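Local coordinates for endoglucanase (Clostridium thermocellum, PDB 2EEX), which hydrolyses beta-1,4-glucosidic bonds of cellulose and probably of xyloglucan through its glycoside hydrolase family 44 module, at residues Ala60-Leu65 / Trp190-Pro195. The protein carries 1 engineered substitution. Sequence-based numbering, arbitrary orientation.
Sequences AGSDWL and WSHTHP. With BGC (beta-D-glucopyranose), chain B; BGC (beta-D-glucopyranose), chain C; BGC (beta-D-glucopyranose), chain D.
Ser62 presents its backbone N-H to the carbonyl of Thr193 in the last turn of helix 190-193, and this is the one hydrogen bond between the two segments: Ser62 N to Thr193 O is 2.8 Å, with an angle of 161° at the hydrogen. The same oxygen receives a CA-H contact from Gly61, whose CA is 3.3 Å from Thr193 O. Gly61 has a positive phi, and its CA lies against Thr193 O and the His194 ring, bringing the two backbones close together. Ser62 OG, set between its own N and carbonyl carbon (chi1 64°), leans over the helix end and touches Thr193 CA at 3.4 Å. Thr193 sends CG2 over one face of the His194 imidazole, offset toward the rim, while the ring turns ND1 to within 3.8 Å of Gly61 CA. From NE2, His194 makes a weak hydrogen bond to the carbonyl of Asn46, whose ND2 holds Asp63 OD2.

Trp64 and Asp63 of the same turn meet sugar. Trp64 lays its indole face under the chain B glucose, C5 lying 3.4 Å above the plane, and Asp63 OD2 approaches C5 of the chain D glucose at 3.4 Å. Such an aromatic platform beneath a pyranose is characteristic of cellulase substrate clefts, here built from the segments that follow strands 41-43 and 180-183 of the family 44 TIM barrel, at the C-terminal ends of its parallel strands, as in other TIM-barrel glycosidases.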
ATOM      1  N   ALA A  60       3.524 -11.444  18.926  1.00 11.12           N
ATOM      2  CA  ALA A  60       3.833 -11.984  17.605  1.00 11.45           C
ATOM      3  C   ALA A  60       2.741 -12.889  17.038  1.00 10.45           C
ATOM      4  O   ALA A  60       2.694 -13.136  15.832  1.00 10.67           O
ATOM      5  CB  ALA A  60       5.150 -12.750  17.654  1.00  8.77           C
ATOM      6  N   GLY A  61       1.863 -13.390  17.897  1.00 10.55           N
ATOM      7  CA  GLY A  61       0.827 -14.277  17.406  1.00 11.03           C
ATOM      8  C   GLY A  61       1.479 -15.500  16.782  1.00 12.12           C
ATOM      9  O   GLY A  61       2.572 -15.890  17.187  1.00 10.69           O
ATOM     10  N   SER A  62       0.835 -16.089  15.779  1.00 12.39           N
ATOM     11  CA  SER A  62       1.361 -17.290  15.137  1.00 14.55           C
ATOM     12  C   SER A  62       2.718 -17.132  14.453  1.00 14.20           C
ATOM     13  O   SER A  62       3.358 -18.127  14.112  1.00 14.59           O
ATOM     14  CB  SER A  62       0.343 -17.837  14.131  1.00 15.62           C
ATOM     15  OG  SER A  62       0.136 -16.922  13.074  1.00 19.47           O
ATOM     16  N   ASP A  63       3.161 -15.897  14.236  1.00 14.42           N
ATOM     17  CA  ASP A  63       4.458 -15.691  13.604  1.00 15.25           C
ATOM     18  C   ASP A  63       5.579 -16.115  14.538  1.00 15.21           C
ATOM     19  O   ASP A  63       6.672 -16.433  14.080  1.00 15.95           O
ATOM     20  CB  ASP A  63       4.672 -14.221  13.218  1.00 14.86           C
ATOM     21  CG  ASP A  63       3.867 -13.810  12.002  1.00 15.84           C
ATOM     22  OD1 ASP A  63       3.722 -14.633  11.072  1.00 15.08           O
ATOM     23  OD2 ASP A  63       3.397 -12.654  11.964  1.00 16.31           O
ATOM     24  N   TRP A  64       5.323 -16.119  15.846  1.00 14.22           N
ATOM     25  CA  TRP A  64       6.369 -16.507  16.784  1.00 14.38           C
ATOM     26  C   TRP A  64       5.900 -16.975  18.161  1.00 13.81           C
ATOM     27  O   TRP A  64       6.095 -16.283  19.163  1.00 11.29           O
ATOM     28  CB  TRP A  64       7.365 -15.357  16.948  1.00 16.83           C
ATOM     29  CG  TRP A  64       8.678 -15.779  17.522  1.00 22.79           C
ATOM     30  CD1 TRP A  64       8.951 -16.085  18.827  1.00 24.74           C
ATOM     31  CD2 TRP A  64       9.904 -15.956  16.803  1.00 24.82           C
ATOM     32  NE1 TRP A  64      10.272 -16.439  18.965  1.00 26.15           N
ATOM     33  CE2 TRP A  64      10.881 -16.368  17.738  1.00 25.38           C
ATOM     34  CE3 TRP A  64      10.273 -15.804  15.460  1.00 24.98           C
ATOM     35  CZ2 TRP A  64      12.207 -16.630  17.372  1.00 26.21           C
ATOM     36  CZ3 TRP A  64      11.591 -16.064  15.095  1.00 26.82           C
ATOM     37  CH2 TRP A  64      12.542 -16.472  16.050  1.00 25.80           C
ATOM     38  N   LEU A  65       5.277 -18.150  18.195  1.00 12.08           N
ATOM     39  CA  LEU A  65       4.816 -18.764  19.433  1.00 11.42           C
ATOM     40  C   LEU A  65       3.991 -17.860  20.360  1.00 12.94           C
ATOM     41  O   LEU A  65       4.043 -18.009  21.582  1.00 13.44           O
ATOM     42  CB  LEU A  65       6.032 -19.325  20.191  1.00 11.83           C
ATOM     43  CG  LEU A  65       6.871 -20.353  19.411  1.00 12.47           C
ATOM     44  CD1 LEU A  65       8.147 -20.683  20.169  1.00 13.40           C
ATOM     45  CD2 LEU A  65       6.056 -21.616  19.177  1.00 13.46           C
ATOM     46  N   TRP A 190      -7.642 -12.754  12.004  1.00  7.87           N
ATOM     47  CA  TRP A 190      -7.432 -12.604  13.440  1.00  7.79           C
ATOM     48  C   TRP A 190      -7.428 -13.970  14.142  1.00  8.75           C
ATOM     49  O   TRP A 190      -6.540 -14.270  14.936  1.00  8.83           O
ATOM     50  CB  TRP A 190      -8.534 -11.740  14.068  1.00  8.00           C
ATOM     51  CG  TRP A 190      -8.378 -10.253  13.899  1.00  7.32           C
ATOM     52  CD1 TRP A 190      -7.230  -9.570  13.603  1.00  6.92           C
ATOM     53  CD2 TRP A 190      -9.398  -9.262  14.088  1.00  5.59           C
ATOM     54  NE1 TRP A 190      -7.475  -8.214  13.597  1.00  6.76           N
ATOM     55  CE2 TRP A 190      -8.798  -7.999  13.893  1.00  6.28           C
ATOM     56  CE3 TRP A 190     -10.762  -9.320  14.405  1.00  5.76           C
ATOM     57  CZ2 TRP A 190      -9.518  -6.798  14.005  1.00  6.33           C
ATOM     58  CZ3 TRP A 190     -11.479  -8.128  14.517  1.00  6.68           C
ATOM     59  CH2 TRP A 190     -10.853  -6.885  14.316  1.00  6.37           C
ATOM     60  N   SER A 191      -8.430 -14.790  13.847  1.00  8.35           N
ATOM     61  CA  SER A 191      -8.559 -16.111  14.467  1.00 10.50           C
ATOM     62  C   SER A 191      -7.424 -17.074  14.116  1.00 11.85           C
ATOM     63  O   SER A 191      -7.230 -18.085  14.796  1.00 11.50           O
ATOM     64  CB  SER A 191      -9.900 -16.738  14.067  1.00 11.12           C
ATOM     65  OG  SER A 191      -9.995 -16.880  12.655  1.00  9.19           O
ATOM     66  N   HIS A 192      -6.680 -16.769  13.055  1.00 11.86           N
ATOM     67  CA  HIS A 192      -5.573 -17.622  12.630  1.00 13.09           C
ATOM     68  C   HIS A 192      -4.232 -17.076  13.112  1.00 11.43           C
ATOM     69  O   HIS A 192      -3.400 -17.814  13.639  1.00 10.87           O
ATOM     70  CB  HIS A 192      -5.573 -17.753  11.099  1.00 18.21           C
ATOM     71  CG  HIS A 192      -4.400 -18.505  10.547  1.00 24.69           C
ATOM     72  ND1 HIS A 192      -3.149 -17.938  10.404  1.00 28.48           N
ATOM     73  CD2 HIS A 192      -4.288 -19.779  10.099  1.00 26.54           C
ATOM     74  CE1 HIS A 192      -2.319 -18.830   9.891  1.00 27.46           C
ATOM     75  NE2 HIS A 192      -2.985 -19.955   9.696  1.00 28.89           N
ATOM     76  N   THR A 193      -4.034 -15.776  12.940  1.00 10.53           N
ATOM     77  CA  THR A 193      -2.794 -15.122  13.339  1.00  9.65           C
ATOM     78  C   THR A 193      -2.756 -14.795  14.830  1.00  9.41           C
ATOM     79  O   THR A 193      -1.713 -14.935  15.470  1.00  7.38           O
ATOM     80  CB  THR A 193      -2.588 -13.816  12.534  1.00  9.50           C
ATOM     81  OG1 THR A 193      -2.530 -14.128  11.134  1.00  7.01           O
ATOM     82  CG2 THR A 193      -1.298 -13.116  12.949  1.00  7.83           C
ATOM     83  N   HIS A 194      -3.894 -14.376  15.379  1.00  8.70           N
ATOM     84  CA  HIS A 194      -3.971 -14.002  16.791  1.00  9.00           C
ATOM     85  C   HIS A 194      -5.068 -14.731  17.566  1.00  8.54           C
ATOM     86  O   HIS A 194      -5.947 -14.100  18.165  1.00  7.81           O
ATOM     87  CB  HIS A 194      -4.186 -12.485  16.911  1.00  9.36           C
ATOM     88  CG  HIS A 194      -3.072 -11.672  16.327  1.00  9.19           C
ATOM     89  ND1 HIS A 194      -1.823 -11.601  16.904  1.00  8.69           N
ATOM     90  CD2 HIS A 194      -3.021 -10.895  15.218  1.00  9.00           C
ATOM     91  CE1 HIS A 194      -1.050 -10.810  16.178  1.00 10.85           C
ATOM     92  NE2 HIS A 194      -1.752 -10.370  15.148  1.00  8.53           N
ATOM     93  N   PRO A 195      -5.021 -16.074  17.578  1.00  9.59           N
ATOM     94  CA  PRO A 195      -6.020 -16.878  18.289  1.00 10.24           C
ATOM     95  C   PRO A 195      -6.063 -16.625  19.799  1.00 10.38           C
ATOM     96  O   PRO A 195      -7.088 -16.866  20.441  1.00 11.43           O
ATOM     97  CB  PRO A 195      -5.611 -18.311  17.953  1.00 10.49           C
ATOM     98  CG  PRO A 195      -4.138 -18.209  17.801  1.00 10.41           C
ATOM     99  CD  PRO A 195      -3.971 -16.935  17.005  1.00  9.52           C
TER
HETATM  100  C2  BGC B   4      13.371 -11.935  16.384  1.00 27.26           C
HETATM  101  C3  BGC B   4      13.997 -12.739  17.523  1.00 29.12           C
HETATM  102  C4  BGC B   4      13.109 -12.635  18.764  1.00 30.19           C
HETATM  103  C5  BGC B   4      11.703 -13.086  18.396  1.00 28.61           C
HETATM  104  C6  BGC B   4      10.796 -12.985  19.624  1.00 28.37           C
HETATM  105  C1  BGC B   4      11.931 -12.395  16.139  1.00 25.80           C
HETATM  106  O2  BGC B   4      14.134 -12.131  15.191  1.00 25.75           O
HETATM  107  O3  BGC B   4      15.295 -12.213  17.813  1.00 28.99           O
HETATM  108  O4  BGC B   4      13.623 -13.475  19.808  1.00 34.93           O
HETATM  109  O5  BGC B   4      11.166 -12.265  17.347  1.00 26.96           O
HETATM  110  O6  BGC B   4      10.748 -11.623  20.061  1.00 28.25           O
HETATM  111  C2  BGC C   3       7.669 -11.629  14.573  1.00 18.56           C
HETATM  112  C3  BGC C   3       8.977 -11.368  15.322  1.00 18.73           C
HETATM  113  C4  BGC C   3      10.145 -12.030  14.590  1.00 20.46           C
HETATM  114  C5  BGC C   3      10.117 -11.693  13.106  1.00 20.44           C
HETATM  115  C6  BGC C   3      11.215 -12.476  12.382  1.00 20.61           C
HETATM  116  C1  BGC C   3       7.820 -11.191  13.117  1.00 18.11           C
HETATM  117  O2  BGC C   3       6.609 -10.883  15.180  1.00 19.53           O
HETATM  118  O3  BGC C   3       8.860 -11.903  16.645  1.00 15.58           O
HETATM  119  O4  BGC C   3      11.396 -11.554  15.110  1.00 23.18           O
HETATM  120  O5  BGC C   3       8.846 -11.988  12.508  1.00 20.57           O
HETATM  121  O6  BGC C   3      10.971 -13.877  12.524  1.00 18.77           O
HETATM  122  C2  BGC D   2       6.369 -11.362   8.707  1.00 19.96           C
HETATM  123  C3  BGC D   2       6.695 -11.921  10.092  1.00 20.85           C
HETATM  124  C4  BGC D   2       6.562 -10.823  11.150  1.00 19.89           C
HETATM  125  C5  BGC D   2       5.270 -10.035  10.996  1.00 17.72           C
HETATM  126  C6  BGC D   2       5.310  -8.837  11.946  1.00 16.83           C
HETATM  127  C1  BGC D   2       4.986 -10.712   8.761  1.00 18.92           C
HETATM  128  O2  BGC D   2       6.350 -12.429   7.755  1.00 21.45           O
HETATM  129  O3  BGC D   2       8.036 -12.418  10.087  1.00 24.31           O
HETATM  130  O4  BGC D   2       6.570 -11.417  12.454  1.00 20.27           O
HETATM  131  O5  BGC D   2       5.050  -9.589   9.651  1.00 19.08           O
HETATM  132  O6  BGC D   2       4.113  -8.069  11.799  1.00 14.00           O